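Side-chain contacts in aminopeptidase N family protein (Idiomarina loihiensis L2TR, PDB 4FGM), which probably acts as a zinc-dependent aminopeptidase of the M61 family, removing residues from the N-terminal end of peptides: residues Leu33-Pro38 / Ser68-Gln73; Arg144-Gly147 / Gly153-Arg156; Met260-Gln265 / Tyr329-Gly334; Trp409-Lys414 / Ile425-Gln430; Ala516-Ile521 / Glu555-Glu560. All coordinates share one frame; numbering follows the deposited sequence.

Contact 1 of 5, residues Leu33-Pro38 / Ser68-Gln73; sequences LPNWIP and SKNRWQ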
# COMPACT_ATOMS: atom_id res chain seq x y z
N LEU A 33 22.66 6.72 5.17
CA LEU A 33 21.22 6.68 5.37
C LEU A 33 20.55 5.98 4.21
O LEU A 33 20.89 6.20 3.04
CB LEU A 33 20.67 8.10 5.51
CG LEU A 33 19.25 8.15 6.08
CD1 LEU A 33 19.30 7.74 7.55
CD2 LEU A 33 18.66 9.56 5.94
N PRO A 34 19.58 5.11 4.50
CA PRO A 34 18.87 4.38 3.44
C PRO A 34 18.33 5.35 2.39
O PRO A 34 17.90 6.45 2.73
CB PRO A 34 17.75 3.68 4.20
CG PRO A 34 18.35 3.44 5.55
CD PRO A 34 19.06 4.75 5.83
N ASN A 35 18.35 4.95 1.12
CA ASN A 35 17.83 5.80 0.07
C ASN A 35 16.38 5.45 -0.25
O ASN A 35 15.74 6.12 -1.05
CB ASN A 35 18.71 5.73 -1.17
CG ASN A 35 19.99 6.50 -1.00
OD1 ASN A 35 20.00 7.58 -0.43
ND2 ASN A 35 21.09 5.95 -1.51
N TRP A 36 15.88 4.39 0.39
CA TRP A 36 14.50 3.97 0.24
C TRP A 36 14.10 3.13 1.45
O TRP A 36 14.96 2.58 2.13
CB TRP A 36 14.28 3.17 -1.05
CG TRP A 36 15.00 1.87 -1.16
CD1 TRP A 36 16.32 1.69 -1.49
CD2 TRP A 36 14.44 0.56 -1.01
NE1 TRP A 36 16.61 0.35 -1.56
CE2 TRP A 36 15.48 -0.37 -1.28
CE3 TRP A 36 13.17 0.07 -0.68
CZ2 TRP A 36 15.28 -1.76 -1.23
CZ3 TRP A 36 12.97 -1.31 -0.63
CH2 TRP A 36 14.02 -2.21 -0.91
N ILE A 37 12.81 3.04 1.73
CA ILE A 37 12.34 2.28 2.88
C ILE A 37 11.64 0.99 2.47
O ILE A 37 10.79 1.00 1.57
CB ILE A 37 11.38 3.11 3.77
CG1 ILE A 37 10.86 2.25 4.92
CG2 ILE A 37 10.22 3.65 2.93
CD1 ILE A 37 10.02 2.99 5.94
N PRO A 38 11.98 -0.13 3.12
CA PRO A 38 11.36 -1.43 2.81
C PRO A 38 9.85 -1.33 2.71
O PRO A 38 9.21 -0.67 3.52
CB PRO A 38 11.82 -2.32 3.97
CG PRO A 38 13.22 -1.80 4.24
CD PRO A 38 13.04 -0.28 4.15
N SER A 68 28.87 11.70 -0.30
CA SER A 68 27.87 11.39 -1.32
C SER A 68 26.52 11.94 -0.84
O SER A 68 26.44 12.57 0.21
CB SER A 68 27.77 9.89 -1.59
OG SER A 68 27.03 9.23 -0.58
N LYS A 69 25.45 11.68 -1.59
CA LYS A 69 24.14 12.19 -1.20
C LYS A 69 23.64 11.66 0.13
O LYS A 69 22.86 12.33 0.80
CB LYS A 69 23.11 11.87 -2.28
CG LYS A 69 22.73 10.40 -2.38
CD LYS A 69 21.71 10.18 -3.50
CE LYS A 69 21.27 8.74 -3.59
NZ LYS A 69 20.21 8.55 -4.60
N ASN A 70 24.09 10.47 0.52
CA ASN A 70 23.63 9.87 1.77
C ASN A 70 24.75 9.26 2.62
O ASN A 70 24.49 8.40 3.45
CB ASN A 70 22.64 8.77 1.43
CG ASN A 70 23.33 7.54 0.91
OD1 ASN A 70 24.30 7.63 0.16
ND2 ASN A 70 22.84 6.37 1.30
N ARG A 71 25.99 9.70 2.42
CA ARG A 71 27.09 9.12 3.17
C ARG A 71 28.08 10.14 3.70
O ARG A 71 28.50 11.06 2.99
CB ARG A 71 27.81 8.08 2.29
CG ARG A 71 28.85 7.21 3.01
CD ARG A 71 29.34 6.07 2.11
NE ARG A 71 28.30 5.08 1.86
CZ ARG A 71 28.14 3.97 2.56
NH1 ARG A 71 28.96 3.69 3.55
NH2 ARG A 71 27.14 3.15 2.28
N TRP A 72 28.45 9.96 4.97
CA TRP A 72 29.41 10.85 5.62
C TRP A 72 30.63 10.05 6.08
O TRP A 72 30.54 8.85 6.34
CB TRP A 72 28.77 11.53 6.84
CG TRP A 72 27.79 12.60 6.50
CD1 TRP A 72 28.02 13.94 6.47
CD2 TRP A 72 26.42 12.42 6.12
NE1 TRP A 72 26.88 14.61 6.10
CE2 TRP A 72 25.88 13.70 5.89
CE3 TRP A 72 25.59 11.30 5.97
CZ2 TRP A 72 24.55 13.89 5.50
CZ3 TRP A 72 24.28 11.49 5.59
CH2 TRP A 72 23.77 12.78 5.36
N GLN A 73 31.77 10.74 6.18
CA GLN A 73 33.01 10.10 6.63
C GLN A 73 33.60 10.90 7.80
O GLN A 73 33.83 12.11 7.68
CB GLN A 73 34.02 10.02 5.49
CG GLN A 73 35.25 9.18 5.82
CD GLN A 73 36.18 9.00 4.64
OE1 GLN A 73 36.74 9.97 4.12
NE2 GLN A 73 36.35 7.76 4.21
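L33 and N70 are joined by two hydrogen bonds, and this is the tight part of the contact. L33 N donates to N70 O at 3.0 Å, and N70 ND2 returns a nearly straight bond (173°) of 2.6 Å to L33 O. The amide of N70 reaches back because its CG stands between the backbone N and the carbonyl carbon (chi1 75°); L33 O lies almost in the plane of that amide. N35 crosses N70 at about a right angle, its OD1 3.4 Å from N70 CB. On the exposed side the packing is looser: K69 stretches out from the opposite direction and lays CE 3.5 Å from N35 ND2, while its NZ pairs with D45. N35 ND2 and N70 ND2, 3.3 Å apart, are both donors and do not bond each other. N35 ND2 bonds the backbone O of E295, while N70 ND2, already on L33 O, adds a weak bond to the E295 carboxylate; separate acceptors probably make this pairing of two N-H groups tolerable.

Contact 2 of 5, residues Arg144-Gly147 / Gly153-Arg156; sequences RKSG and GCFR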
# COMPACT_ATOMS: atom_id res chain seq x y z
N ARG A 144 10.43 -2.09 24.33
CA ARG A 144 10.69 -1.05 25.30
C ARG A 144 11.61 -1.52 26.43
O ARG A 144 11.41 -2.59 26.99
CB ARG A 144 9.38 -0.53 25.90
CG ARG A 144 9.56 0.54 26.95
CD ARG A 144 8.23 0.97 27.53
NE ARG A 144 7.44 1.79 26.62
CZ ARG A 144 7.65 3.09 26.40
NH1 ARG A 144 8.64 3.73 27.02
NH2 ARG A 144 6.83 3.77 25.60
N LYS A 145 12.61 -0.70 26.75
CA LYS A 145 13.55 -1.00 27.83
C LYS A 145 13.24 -0.19 29.09
O LYS A 145 13.52 -0.64 30.19
CB LYS A 145 14.98 -0.72 27.38
CG LYS A 145 15.42 -1.50 26.15
CD LYS A 145 15.26 -3.01 26.33
CE LYS A 145 16.21 -3.56 27.39
NZ LYS A 145 16.12 -5.04 27.48
N SER A 146 12.69 1.02 28.93
CA SER A 146 12.35 1.84 30.10
C SER A 146 11.23 2.84 29.81
O SER A 146 10.88 3.06 28.65
CB SER A 146 13.58 2.60 30.60
OG SER A 146 13.82 3.75 29.82
N GLY A 147 10.67 3.42 30.86
CA GLY A 147 9.61 4.40 30.71
C GLY A 147 8.21 3.82 30.82
O GLY A 147 8.03 2.61 30.69
N GLY A 153 10.89 7.17 26.80
CA GLY A 153 11.76 6.12 27.31
C GLY A 153 12.82 5.60 26.35
O GLY A 153 13.14 6.21 25.34
N CYS A 154 13.36 4.43 26.69
CA CYS A 154 14.41 3.80 25.90
C CYS A 154 13.93 2.51 25.25
O CYS A 154 13.20 1.72 25.85
CB CYS A 154 15.61 3.50 26.80
SG CYS A 154 16.42 4.98 27.45
N PHE A 155 14.35 2.31 24.00
CA PHE A 155 13.96 1.14 23.25
C PHE A 155 15.19 0.45 22.68
O PHE A 155 16.23 1.09 22.48
CB PHE A 155 13.00 1.54 22.12
CG PHE A 155 11.79 2.31 22.59
CD1 PHE A 155 11.87 3.68 22.84
CD2 PHE A 155 10.58 1.66 22.79
CE1 PHE A 155 10.77 4.39 23.31
CE2 PHE A 155 9.47 2.36 23.26
CZ PHE A 155 9.56 3.73 23.51
N ARG A 156 15.07 -0.84 22.41
CA ARG A 156 16.19 -1.61 21.86
C ARG A 156 15.79 -2.48 20.67
O ARG A 156 14.75 -3.15 20.69
CB ARG A 156 16.79 -2.50 22.95
CG ARG A 156 17.97 -3.35 22.49
CD ARG A 156 18.52 -4.21 23.62
NE ARG A 156 19.59 -5.10 23.17
CZ ARG A 156 19.42 -6.11 22.31
NH1 ARG A 156 18.23 -6.37 21.80
NH2 ARG A 156 20.46 -6.86 21.96
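The guanidinium of R144 has the ring of F155 against one face: F155 CZ sits 3.3 Å above the plane, offset toward the rim, and the two planes are 58° apart. From the ring's side, R144 NH2 arrives at the edge, 3.4 Å from F155 CZ. Next to this, K145 and R156 run side by side in the same direction, K145 CG meeting R156 CB at 3.6 Å. S146 OG accepts a hydrogen bond from C154 N at 3.2 Å. Beneath these side chains lies a backbone pattern that fits a classic beta bulge in an antiparallel pair: C154 O accepts from both K145 N (2.6 Å) and S146 N (3.2 Å), and K145 has the near-helical angles expected of the bulge's first residue. G153 passes close under S146 O, where a side chain would collide. Further out, R144 is bent at chi3 (-73°) so that NH1 bonds S146 O at 2.9 Å, nearly in the guanidinium plane, while NH2 bonds S151 O. A leucine in place of R144 would probably leave S146 O and S151 O without these donors and the CZ edge of F155 without its neighbour. F155 is also met edge-to-face by F168, R156 pairs with D158, and strand 153-157 is bonded along strand 123-127 through G153 and F155.

Contact 3 of 5, residues Met260-Gln265 / Tyr329-Gly334; sequences MNDNYQ and YLKLLG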
# COMPACT_ATOMS: atom_id res chain seq x y z
N MSE A 260 -22.56 -1.28 8.14
CA MSE A 260 -21.29 -1.23 7.44
C MSE A 260 -21.47 -0.29 6.25
O MSE A 260 -22.56 -0.22 5.68
CB MSE A 260 -20.94 -2.63 6.94
CG MSE A 260 -19.80 -2.70 5.94
SE MSE A 260 -18.08 -2.33 6.74
CE MSE A 260 -18.26 -3.48 8.30
N ASN A 261 -20.41 0.43 5.88
CA ASN A 261 -20.46 1.31 4.72
C ASN A 261 -19.16 1.13 3.94
O ASN A 261 -18.21 0.54 4.44
CB ASN A 261 -20.68 2.78 5.14
CG ASN A 261 -19.58 3.30 6.04
OD1 ASN A 261 -18.42 3.42 5.64
ND2 ASN A 261 -19.95 3.64 7.27
N ASP A 262 -19.11 1.64 2.71
CA ASP A 262 -17.93 1.49 1.87
C ASP A 262 -16.65 2.08 2.44
O ASP A 262 -15.56 1.52 2.27
CB ASP A 262 -18.20 2.09 0.49
CG ASP A 262 -19.29 1.34 -0.27
OD1 ASP A 262 -20.18 0.77 0.40
OD2 ASP A 262 -19.25 1.33 -1.52
N ASN A 263 -16.76 3.21 3.13
CA ASN A 263 -15.58 3.86 3.70
C ASN A 263 -14.96 3.07 4.83
O ASN A 263 -13.75 2.86 4.85
CB ASN A 263 -15.93 5.27 4.16
CG ASN A 263 -16.41 6.14 3.03
OD1 ASN A 263 -15.82 6.15 1.95
ND2 ASN A 263 -17.49 6.87 3.26
N TYR A 264 -15.78 2.62 5.78
CA TYR A 264 -15.28 1.85 6.90
C TYR A 264 -14.70 0.54 6.37
O TYR A 264 -13.69 0.05 6.87
CB TYR A 264 -16.39 1.58 7.91
CG TYR A 264 -15.98 0.72 9.09
CD1 TYR A 264 -14.74 0.88 9.70
CD2 TYR A 264 -16.85 -0.25 9.60
CE1 TYR A 264 -14.37 0.10 10.80
CE2 TYR A 264 -16.50 -1.03 10.70
CZ TYR A 264 -15.25 -0.85 11.30
OH TYR A 264 -14.89 -1.61 12.38
N GLN A 265 -15.34 -0.00 5.34
CA GLN A 265 -14.88 -1.24 4.71
C GLN A 265 -13.47 -1.06 4.14
O GLN A 265 -12.63 -1.95 4.23
CB GLN A 265 -15.87 -1.66 3.62
CG GLN A 265 -15.35 -2.71 2.63
CD GLN A 265 -15.09 -2.12 1.26
OE1 GLN A 265 -13.95 -1.80 0.90
NE2 GLN A 265 -16.16 -1.95 0.48
N TYR A 329 -18.47 -8.30 -1.04
CA TYR A 329 -17.23 -8.89 -1.51
C TYR A 329 -17.15 -8.96 -3.03
O TYR A 329 -16.14 -8.59 -3.63
CB TYR A 329 -17.04 -10.30 -0.94
CG TYR A 329 -15.82 -10.95 -1.54
CD1 TYR A 329 -14.54 -10.46 -1.25
CD2 TYR A 329 -15.94 -11.93 -2.52
CE1 TYR A 329 -13.43 -10.93 -1.93
CE2 TYR A 329 -14.84 -12.40 -3.20
CZ TYR A 329 -13.58 -11.89 -2.91
OH TYR A 329 -12.48 -12.30 -3.64
N LEU A 330 -18.22 -9.45 -3.66
CA LEU A 330 -18.23 -9.59 -5.12
C LEU A 330 -18.18 -8.25 -5.85
O LEU A 330 -17.73 -8.18 -6.99
CB LEU A 330 -19.45 -10.40 -5.59
CG LEU A 330 -19.35 -11.92 -5.38
CD1 LEU A 330 -20.62 -12.59 -5.89
CD2 LEU A 330 -18.13 -12.48 -6.12
N LYS A 331 -18.65 -7.19 -5.19
CA LYS A 331 -18.59 -5.87 -5.81
C LYS A 331 -17.11 -5.51 -5.85
O LYS A 331 -16.60 -5.02 -6.86
CB LYS A 331 -19.36 -4.84 -4.98
CG LYS A 331 -19.18 -3.42 -5.51
CD LYS A 331 -19.68 -2.38 -4.52
CE LYS A 331 -19.24 -0.98 -4.92
NZ LYS A 331 -19.66 0.05 -3.92
N LEU A 332 -16.42 -5.76 -4.74
CA LEU A 332 -14.99 -5.48 -4.65
C LEU A 332 -14.22 -6.30 -5.68
O LEU A 332 -13.24 -5.82 -6.27
CB LEU A 332 -14.46 -5.79 -3.24
CG LEU A 332 -14.91 -4.87 -2.10
CD1 LEU A 332 -14.48 -5.45 -0.76
CD2 LEU A 332 -14.33 -3.48 -2.31
N LEU A 333 -14.67 -7.53 -5.91
CA LEU A 333 -14.02 -8.42 -6.87
C LEU A 333 -14.22 -7.88 -8.28
O LEU A 333 -13.29 -7.83 -9.08
CB LEU A 333 -14.60 -9.83 -6.78
CG LEU A 333 -13.59 -11.00 -6.80
CD1 LEU A 333 -14.35 -12.31 -6.97
CD2 LEU A 333 -12.59 -10.81 -7.93
N GLY A 334 -15.45 -7.48 -8.58
CA GLY A 334 -15.74 -6.93 -9.88
C GLY A 334 -14.96 -5.66 -10.12
O GLY A 334 -14.53 -5.39 -11.24
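The amide of Q265 faces L332: both methyls of L332 lie on the same side of its plane, CD1 over the carbonyl carbon at 3.9 Å from Q265 CD, and CD2 further out, 3.6 Å from Q265 OE1 and 3.7 Å from Q265 NE2. The two side chains come from opposite directions, and a bend at chi2 (-109°) turns the amide across the leucine. The other flat group, the carboxylate of D262, is met at its ends. K331 NZ approaches D262 OD2 nearly in line with the C-O bond, forming a salt bridge of 2.8 Å. R328 takes D262 OD1, so two cations share one acid. K331, extended beyond CG, crosses D262 at about a right angle. One residue earlier, N261 occupies the N-cap: its OD1 accepts from Y264 N at 2.8 Å, nearly straight (172°). D262, in the first turn, would add favourable charge at that helix end. D262 CA and L332 CA are 10.0 Å apart, so this is side-chain packing of two helices. Helix 262-277 later carries H273 and H277, the zinc ligands of the HExxH motif typical of this metallopeptidase clan; the Q265 side chain is about 11 Å from that of H273.

Contact 4 of 5, residues Trp409-Lys414 / Ile425-Gln430; sequences WHEFGK and INWLNQ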
# COMPACT_ATOMS: atom_id res chain seq x y z
N TRP A 409 4.35 -20.36 4.22
CA TRP A 409 4.89 -19.55 5.30
C TRP A 409 5.74 -20.38 6.26
O TRP A 409 6.82 -19.94 6.67
CB TRP A 409 3.79 -18.85 6.09
CG TRP A 409 4.38 -17.95 7.14
CD1 TRP A 409 5.01 -16.75 6.93
CD2 TRP A 409 4.54 -18.25 8.53
NE1 TRP A 409 5.54 -16.29 8.11
CE2 TRP A 409 5.28 -17.19 9.10
CE3 TRP A 409 4.14 -19.32 9.34
CZ2 TRP A 409 5.62 -17.16 10.46
CZ3 TRP A 409 4.48 -19.29 10.69
CH2 TRP A 409 5.22 -18.22 11.23
N HIS A 410 5.26 -21.56 6.64
CA HIS A 410 6.02 -22.41 7.55
C HIS A 410 7.30 -22.93 6.92
O HIS A 410 8.31 -23.11 7.60
CB HIS A 410 5.16 -23.58 8.02
CG HIS A 410 4.16 -23.22 9.07
ND1 HIS A 410 4.51 -22.95 10.37
CD2 HIS A 410 2.81 -23.06 9.00
CE1 HIS A 410 3.43 -22.64 11.07
NE2 HIS A 410 2.39 -22.71 10.26
N GLU A 411 7.27 -23.16 5.61
CA GLU A 411 8.43 -23.66 4.91
C GLU A 411 9.50 -22.62 4.63
O GLU A 411 10.67 -22.80 4.98
CB GLU A 411 8.02 -24.29 3.57
CG GLU A 411 7.55 -25.72 3.67
CD GLU A 411 7.47 -26.39 2.31
OE1 GLU A 411 8.46 -26.30 1.54
OE2 GLU A 411 6.43 -27.01 2.01
N PHE A 412 9.10 -21.51 4.01
CA PHE A 412 10.06 -20.48 3.64
C PHE A 412 10.02 -19.20 4.45
O PHE A 412 10.97 -18.43 4.43
CB PHE A 412 9.87 -20.16 2.16
CG PHE A 412 9.91 -21.37 1.27
CD1 PHE A 412 11.12 -22.00 0.99
CD2 PHE A 412 8.74 -21.89 0.73
CE1 PHE A 412 11.17 -23.14 0.19
CE2 PHE A 412 8.77 -23.03 -0.07
CZ PHE A 412 9.99 -23.66 -0.34
N GLY A 413 8.91 -18.98 5.16
CA GLY A 413 8.78 -17.77 5.96
C GLY A 413 9.29 -17.89 7.38
O GLY A 413 10.25 -17.22 7.77
N LYS A 414 8.65 -18.75 8.16
CA LYS A 414 9.05 -18.95 9.55
C LYS A 414 10.53 -19.30 9.65
O LYS A 414 11.17 -19.04 10.68
CB LYS A 414 8.23 -20.08 10.18
CG LYS A 414 8.35 -20.12 11.69
CD LYS A 414 8.38 -21.53 12.26
CE LYS A 414 7.01 -22.17 12.30
NZ LYS A 414 6.95 -23.22 13.37
N ILE A 425 5.79 -21.41 -8.09
CA ILE A 425 5.25 -22.25 -9.17
C ILE A 425 5.78 -23.68 -9.06
O ILE A 425 5.02 -24.64 -9.20
CB ILE A 425 5.57 -21.66 -10.57
CG1 ILE A 425 4.72 -22.39 -11.62
CG2 ILE A 425 7.05 -21.80 -10.90
CD1 ILE A 425 4.90 -21.86 -13.04
N ASN A 426 7.08 -23.83 -8.79
CA ASN A 426 7.66 -25.16 -8.65
C ASN A 426 7.05 -25.88 -7.45
O ASN A 426 6.78 -27.08 -7.51
CB ASN A 426 9.17 -25.06 -8.47
CG ASN A 426 9.88 -24.63 -9.74
OD1 ASN A 426 11.08 -24.41 -9.75
ND2 ASN A 426 9.13 -24.52 -10.83
N TRP A 427 6.81 -25.13 -6.38
CA TRP A 427 6.22 -25.69 -5.17
C TRP A 427 4.84 -26.27 -5.50
O TRP A 427 4.43 -27.30 -4.96
CB TRP A 427 6.07 -24.61 -4.09
CG TRP A 427 5.68 -25.15 -2.75
CD1 TRP A 427 6.51 -25.62 -1.78
CD2 TRP A 427 4.34 -25.29 -2.24
NE1 TRP A 427 5.77 -26.04 -0.69
CE2 TRP A 427 4.45 -25.85 -0.95
CE3 TRP A 427 3.07 -24.99 -2.75
CZ2 TRP A 427 3.32 -26.12 -0.16
CZ3 TRP A 427 1.95 -25.26 -1.97
CH2 TRP A 427 2.09 -25.82 -0.69
N LEU A 428 4.12 -25.60 -6.40
CA LEU A 428 2.80 -26.07 -6.79
C LEU A 428 2.90 -27.19 -7.82
O LEU A 428 2.09 -28.12 -7.83
CB LEU A 428 1.98 -24.90 -7.36
CG LEU A 428 1.56 -23.84 -6.33
CD1 LEU A 428 1.13 -22.56 -7.04
CD2 LEU A 428 0.44 -24.39 -5.47
N ASN A 429 3.91 -27.13 -8.69
CA ASN A 429 4.10 -28.16 -9.70
C ASN A 429 4.57 -29.50 -9.12
O ASN A 429 4.54 -30.53 -9.81
CB ASN A 429 5.08 -27.69 -10.78
CG ASN A 429 4.45 -26.69 -11.74
OD1 ASN A 429 3.22 -26.58 -11.81
ND2 ASN A 429 5.28 -25.98 -12.49
N GLN A 430 5.02 -29.48 -7.87
CA GLN A 430 5.47 -30.70 -7.21
C GLN A 430 4.52 -31.04 -6.07
O GLN A 430 4.89 -31.74 -5.13
CB GLN A 430 6.90 -30.52 -6.67
CG GLN A 430 8.02 -30.46 -7.74
CD GLN A 430 8.33 -31.81 -8.40
OE1 GLN A 430 8.32 -32.86 -7.74
NE2 GLN A 430 8.64 -31.78 -9.69
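The polar link is one hydrogen bond: W427 NE1 donates to E411 OE2 at 2.9 Å, with an N-H...O angle of 164°. The oxygen lies almost in the indole plane, at the ring's edge, but the donor reaches it from above the carboxylate, whose plane is turned 54° against the indole. With chi1 at -171°, W427 carries its CG opposite the backbone N, and the ring extends across to the other helix. The aromatic part is a single close approach. W427 CD1 lies at the edge of the F412 ring, 3.8 Å from F412 CE2; the F412 ring and the five-membered ring of W427 have centroids 5.9 Å apart in an oblique pairing. E411 CB lies 3.8 Å above one face of the F412 ring. A phenylalanine in place of W427 would probably leave E411 OE2 without its N-H partner and the edge of F412 less well met. In backbone terms, residues 409-413 form a wider pi-type turn, with K414 N bonded to W409 O at 2.6 Å. The W427 side chain also rests on V404, E407 and L408, earlier in helix 401-413, and meets the Y431 ring; I425, in turn, seats helix 423-429 on helix 437-445.

Contact 5 of 5, residues Ala516-Ile521 / Glu555-Glu560; sequences AGDKII and ELMTLE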
# COMPACT_ATOMS: atom_id res chain seq x y z
N ALA A 516 -4.40 14.18 -21.34
CA ALA A 516 -4.44 14.35 -19.90
C ALA A 516 -3.90 15.75 -19.64
O ALA A 516 -2.92 16.15 -20.26
CB ALA A 516 -3.57 13.31 -19.23
N GLY A 517 -4.54 16.48 -18.74
CA GLY A 517 -4.09 17.84 -18.45
C GLY A 517 -4.98 18.89 -19.08
O GLY A 517 -5.09 20.01 -18.58
N ASP A 518 -5.60 18.55 -20.21
CA ASP A 518 -6.50 19.46 -20.90
C ASP A 518 -7.75 19.68 -20.04
O ASP A 518 -8.07 18.86 -19.18
CB ASP A 518 -6.96 18.87 -22.24
CG ASP A 518 -5.83 18.65 -23.22
OD1 ASP A 518 -4.72 19.17 -22.98
OD2 ASP A 518 -6.07 17.98 -24.24
N LYS A 519 -8.44 20.79 -20.26
CA LYS A 519 -9.67 21.06 -19.54
C LYS A 519 -10.80 21.30 -20.53
O LYS A 519 -10.81 22.30 -21.23
CB LYS A 519 -9.55 22.27 -18.61
CG LYS A 519 -10.88 22.60 -17.93
CD LYS A 519 -10.73 22.98 -16.46
CE LYS A 519 -10.16 24.38 -16.30
NZ LYS A 519 -11.03 25.40 -16.97
N ILE A 520 -11.72 20.35 -20.60
CA ILE A 520 -12.85 20.46 -21.50
C ILE A 520 -13.75 21.55 -20.94
O ILE A 520 -14.16 21.52 -19.79
CB ILE A 520 -13.62 19.13 -21.59
CG1 ILE A 520 -12.71 18.05 -22.18
CG2 ILE A 520 -14.84 19.30 -22.48
CD1 ILE A 520 -13.29 16.65 -22.14
N ILE A 521 -14.03 22.53 -21.79
CA ILE A 521 -14.83 23.68 -21.42
C ILE A 521 -16.25 23.64 -21.99
O ILE A 521 -17.19 24.15 -21.38
CB ILE A 521 -14.05 24.96 -21.84
CG1 ILE A 521 -13.89 25.86 -20.62
CG2 ILE A 521 -14.68 25.64 -23.04
CD1 ILE A 521 -13.06 25.20 -19.53
N GLU A 555 -4.14 27.48 -24.14
CA GLU A 555 -4.56 27.53 -25.54
C GLU A 555 -5.90 26.82 -25.67
O GLU A 555 -6.09 25.71 -25.17
CB GLU A 555 -3.52 26.81 -26.40
CG GLU A 555 -2.13 27.45 -26.33
CD GLU A 555 -1.06 26.62 -27.02
OE1 GLU A 555 -1.29 26.18 -28.17
OE2 GLU A 555 0.01 26.43 -26.41
N LEU A 556 -6.86 27.48 -26.32
CA LEU A 556 -8.18 26.90 -26.53
C LEU A 556 -8.18 26.08 -27.81
O LEU A 556 -7.86 26.59 -28.88
CB LEU A 556 -9.26 27.98 -26.64
CG LEU A 556 -10.67 27.36 -26.76
CD1 LEU A 556 -11.05 26.70 -25.45
CD2 LEU A 556 -11.69 28.43 -27.12
N MSE A 557 -8.55 24.82 -27.69
CA MSE A 557 -8.60 23.94 -28.85
C MSE A 557 -10.06 23.73 -29.25
O MSE A 557 -10.93 23.62 -28.39
CB MSE A 557 -7.98 22.58 -28.53
CG MSE A 557 -6.53 22.61 -28.10
SE MSE A 557 -5.89 20.81 -27.68
CE MSE A 557 -7.02 20.45 -26.16
N THR A 558 -10.30 23.69 -30.55
CA THR A 558 -11.63 23.44 -31.08
C THR A 558 -11.46 22.10 -31.77
O THR A 558 -10.88 22.01 -32.86
CB THR A 558 -12.04 24.51 -32.11
OG1 THR A 558 -12.05 25.79 -31.46
CG2 THR A 558 -13.42 24.23 -32.67
N LEU A 559 -11.94 21.05 -31.12
CA LEU A 559 -11.80 19.69 -31.64
C LEU A 559 -13.11 19.05 -32.08
O LEU A 559 -14.20 19.44 -31.65
CB LEU A 559 -11.16 18.81 -30.56
CG LEU A 559 -9.87 19.33 -29.92
CD1 LEU A 559 -9.47 18.47 -28.74
CD2 LEU A 559 -8.77 19.34 -30.96
N GLU A 560 -12.99 18.05 -32.95
CA GLU A 560 -14.14 17.31 -33.42
C GLU A 560 -14.05 15.91 -32.81
O GLU A 560 -13.00 15.26 -32.87
CB GLU A 560 -14.16 17.21 -34.95
CG GLU A 560 -15.11 16.13 -35.47
CD GLU A 560 -15.30 16.16 -36.99
OE1 GLU A 560 -15.91 17.12 -37.50
OE2 GLU A 560 -14.83 15.22 -37.66
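L556 opens the walk along this strand: its CD1 comes within 4.5 Å of I521 CG2, a loose apolar touch near the protein's surface. L556 also packs on F551 of the intervening strand. M557, a selenomethionine, comes next and makes the closer approach. Its chain is bent at chi3 (-64°), which turns the terminal methyl onto the acid of D518: M557 CE stands 3.3 Å from D518 OD2 and 3.6 Å from D518 CG, and the two side chains cross at about a right angle. This is a methyl resting against a carboxylate, with no hydrogen bond between them. D518 OD2 also forms a salt bridge to R552 and accepts from S515 N, and M557 itself lies on R552. Those donors probably help to stabilise the charge of this buried carboxylate. Further on, L559 packs on L514. The CA atoms of I521 and L556 are 9.0 Å apart because strand 545-552 runs between the two segments, antiparallel to both, so side chains here reach over a middle strand. Such an antiparallel sheet is consistent with a PDZ domain.

How the contacts relate
The five contacts follow one another along the chain without overlapping, and none touches another. Contacts 1 and 2 belong to the strand-rich Peptidase M61 N-terminal domain and reach strands of the same sheet system, with centres 26 Å apart. Contact 3 lies on the opposite side of the chain's centre from contact 1, 40 Å away between centres, on the helix that leads to the zinc ligands. Contact 4 joins two later helices, 31 Å from contact 3 between centres. Contact 5 sits in the PDZ-like sheet, 59 Å from contact 2 between centres. The set therefore samples a beta-rich N-terminal region, a helical metallopeptidase body and a PDZ-like unit; contact 3 is linked to the zinc site through its helix, while contacts 1, 2, 4 and 5 lie away from it.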